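Local coordinates for protein Niban 2 (Homo sapiens, PDB 7CTP), which may suppress apoptosis and may promote melanoma cell invasion in vitro, and is found in the cytoplasm and at membranes, at residues V360-F365 against V475-D480. Sequence-based numbering, arbitrary orientation.
Sequences VRDVFF and VLKKYD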
loop_
_atom_site.group_PDB
_atom_site.type_symbol
_atom_site.label_atom_id
_atom_site.label_comp_id
_atom_site.label_asym_id
_atom_site.label_seq_id
_atom_site.Cartn_x
_atom_site.Cartn_y
_atom_site.Cartn_z
ATOM N N VAL A 360 11.892 -9.136 13.443
ATOM C CA VAL A 360 10.627 -9.154 14.176
ATOM C C VAL A 360 10.652 -10.245 15.244
ATOM O O VAL A 360 10.265 -10.024 16.398
ATOM C CB VAL A 360 9.449 -9.357 13.209
ATOM C CG1 VAL A 360 8.169 -9.676 14.000
ATOM C CG2 VAL A 360 9.273 -8.111 12.345
ATOM N N ARG A 361 11.117 -11.434 14.867
ATOM C CA ARG A 361 11.229 -12.546 15.805
ATOM C C ARG A 361 12.133 -12.181 16.977
ATOM O O ARG A 361 11.796 -12.426 18.142
ATOM C CB ARG A 361 11.760 -13.775 15.067
ATOM C CG ARG A 361 11.636 -15.116 15.810
ATOM C CD ARG A 361 12.551 -16.148 15.160
ATOM N NE ARG A 361 12.204 -17.527 15.496
ATOM C CZ ARG A 361 12.673 -18.180 16.556
ATOM N NH1 ARG A 361 13.500 -17.571 17.393
ATOM N NH2 ARG A 361 12.314 -19.440 16.776
ATOM N N ASP A 362 13.280 -11.568 16.682
ATOM C CA ASP A 362 14.227 -11.226 17.737
ATOM C C ASP A 362 13.659 -10.160 18.665
ATOM O O ASP A 362 13.849 -10.225 19.884
ATOM C CB ASP A 362 15.547 -10.766 17.120
ATOM C CG ASP A 362 16.249 -11.871 16.353
ATOM O OD1 ASP A 362 15.805 -13.041 16.446
ATOM O OD2 ASP A 362 17.245 -11.576 15.654
ATOM N N VAL A 363 12.955 -9.171 18.107
ATOM C CA VAL A 363 12.359 -8.134 18.941
ATOM C C VAL A 363 11.261 -8.725 19.816
ATOM O O VAL A 363 11.126 -8.377 20.997
ATOM C CB VAL A 363 11.831 -6.985 18.060
ATOM C CG1 VAL A 363 10.923 -6.067 18.866
ATOM C CG2 VAL A 363 13.003 -6.178 17.484
ATOM N N PHE A 364 10.461 -9.628 19.245
ATOM C CA PHE A 364 9.407 -10.296 20.004
ATOM C C PHE A 364 10.001 -11.093 21.158
ATOM O O PHE A 364 9.552 -10.984 22.304
ATOM C CB PHE A 364 8.617 -11.208 19.069
ATOM C CG PHE A 364 7.636 -12.100 19.770
ATOM C CD1 PHE A 364 6.551 -11.564 20.449
ATOM C CD2 PHE A 364 7.796 -13.475 19.741
ATOM C CE1 PHE A 364 5.644 -12.388 21.095
ATOM C CE2 PHE A 364 6.893 -14.304 20.383
ATOM C CZ PHE A 364 5.819 -13.761 21.058
ATOM N N PHE A 365 11.029 -11.885 20.858
ATOM C CA PHE A 365 11.699 -12.709 21.863
ATOM C C PHE A 365 12.258 -11.860 22.998
ATOM O O PHE A 365 12.124 -12.218 24.177
ATOM C CB PHE A 365 12.807 -13.508 21.183
ATOM C CG PHE A 365 13.449 -14.549 22.050
ATOM C CD1 PHE A 365 12.960 -15.842 22.068
ATOM C CD2 PHE A 365 14.563 -14.247 22.815
ATOM C CE1 PHE A 365 13.551 -16.816 22.850
ATOM C CE2 PHE A 365 15.157 -15.225 23.598
ATOM C CZ PHE A 365 14.649 -16.505 23.615
ATOM N N VAL A 475 4.740 -20.132 20.670
ATOM C CA VAL A 475 4.421 -19.046 19.748
ATOM C C VAL A 475 5.530 -18.885 18.716
ATOM O O VAL A 475 5.269 -18.601 17.540
ATOM C CB VAL A 475 4.153 -17.747 20.535
ATOM C CG1 VAL A 475 3.927 -16.562 19.591
ATOM C CG2 VAL A 475 2.947 -17.935 21.441
ATOM N N LEU A 476 6.781 -19.089 19.129
ATOM C CA LEU A 476 7.894 -19.005 18.190
ATOM C C LEU A 476 7.783 -20.051 17.082
ATOM O O LEU A 476 8.115 -19.772 15.922
ATOM C CB LEU A 476 9.222 -19.147 18.936
ATOM C CG LEU A 476 9.646 -17.984 19.835
ATOM C CD1 LEU A 476 10.881 -18.375 20.653
ATOM C CD2 LEU A 476 9.905 -16.700 19.028
ATOM N N LYS A 477 7.328 -21.266 17.409
ATOM C CA LYS A 477 7.176 -22.273 16.356
ATOM C C LYS A 477 6.035 -21.911 15.411
ATOM O O LYS A 477 6.160 -22.076 14.191
ATOM C CB LYS A 477 6.974 -23.674 16.952
ATOM C CG LYS A 477 8.124 -24.101 17.854
ATOM C CD LYS A 477 8.453 -25.589 17.840
ATOM C CE LYS A 477 9.610 -25.897 18.804
ATOM N NZ LYS A 477 9.226 -25.829 20.253
ATOM N N LYS A 478 4.930 -21.384 15.949
ATOM C CA LYS A 478 3.867 -20.888 15.077
ATOM C C LYS A 478 4.365 -19.721 14.233
ATOM O O LYS A 478 4.043 -19.625 13.041
ATOM C CB LYS A 478 2.644 -20.472 15.897
ATOM C CG LYS A 478 2.010 -21.611 16.713
ATOM C CD LYS A 478 0.914 -21.081 17.628
ATOM C CE LYS A 478 0.370 -22.176 18.548
ATOM N NZ LYS A 478 -0.378 -23.221 17.795
ATOM N N TYR A 479 5.162 -18.832 14.832
ATOM C CA TYR A 479 5.700 -17.701 14.082
ATOM C C TYR A 479 6.561 -18.170 12.914
ATOM O O TYR A 479 6.444 -17.655 11.793
ATOM C CB TYR A 479 6.511 -16.785 14.999
ATOM C CG TYR A 479 7.108 -15.615 14.247
ATOM C CD1 TYR A 479 8.347 -15.714 13.615
ATOM C CD2 TYR A 479 6.406 -14.420 14.131
ATOM C CE1 TYR A 479 8.873 -14.638 12.904
ATOM C CE2 TYR A 479 6.924 -13.347 13.428
ATOM C CZ TYR A 479 8.153 -13.465 12.818
ATOM O OH TYR A 479 8.650 -12.389 12.121
ATOM N N ASP A 480 7.459 -19.127 13.165
ATOM C CA ASP A 480 8.384 -19.566 12.124
ATOM C C ASP A 480 7.640 -20.202 10.959
ATOM O O ASP A 480 8.021 -20.024 9.793
ATOM C CB ASP A 480 9.408 -20.541 12.703
ATOM C CG ASP A 480 10.372 -19.875 13.651
ATOM O OD1 ASP A 480 10.528 -18.636 13.563
ATOM O OD2 ASP A 480 10.969 -20.590 14.490
#
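F364, V475 and L476 form the apolar centre of this contact between two antiparallel helices. The segments belong to the long helices 342-378 and 464-511 in the helical part of a chain that also carries a PH domain. Over segments 360-365 and 475-480 the N-to-C directions differ by 167°, and the segment axes come no closer than 11.5 Å. That wide spacing leaves room for large side chains between the backbones. F364 points across the gap, and its CZ lies 3.7 Å from CG1 of V475. The edge of the same ring meets L476, with CD2 of F364 3.9 Å from CD2 of L476. L472, earlier on helix 464-511, also touches F364, and M440 of helix 422-455 brings in a third helix. F365 extends the apolar layer outward: its ring edge lies against L476, CD1 to CD1 at 3.6 Å.

One turn from F364, beside V360, Y479 of the other helix points back across the interface. Its ring lies against V360 and the aliphatic start of R361, with CE1 of Y479 3.7 Å from CB of R361. The Y479 hydroxyl is hydrogen-bonded to the backbone oxygen of F357, so this buried polar end is satisfied on the opposing helix.

R361 marks the polar edge. Its side chain is extended, with chi1 to chi3 all t, and so spans the gap. CB of L476 lies over one face of the guanidinium. D480, one turn after L476, meets the guanidinium edge in a two-pronged salt bridge: R361 NE donates to D480 OD1 at 2.8 Å, and R361 NH2 donates to D480 OD2 at 2.9 Å.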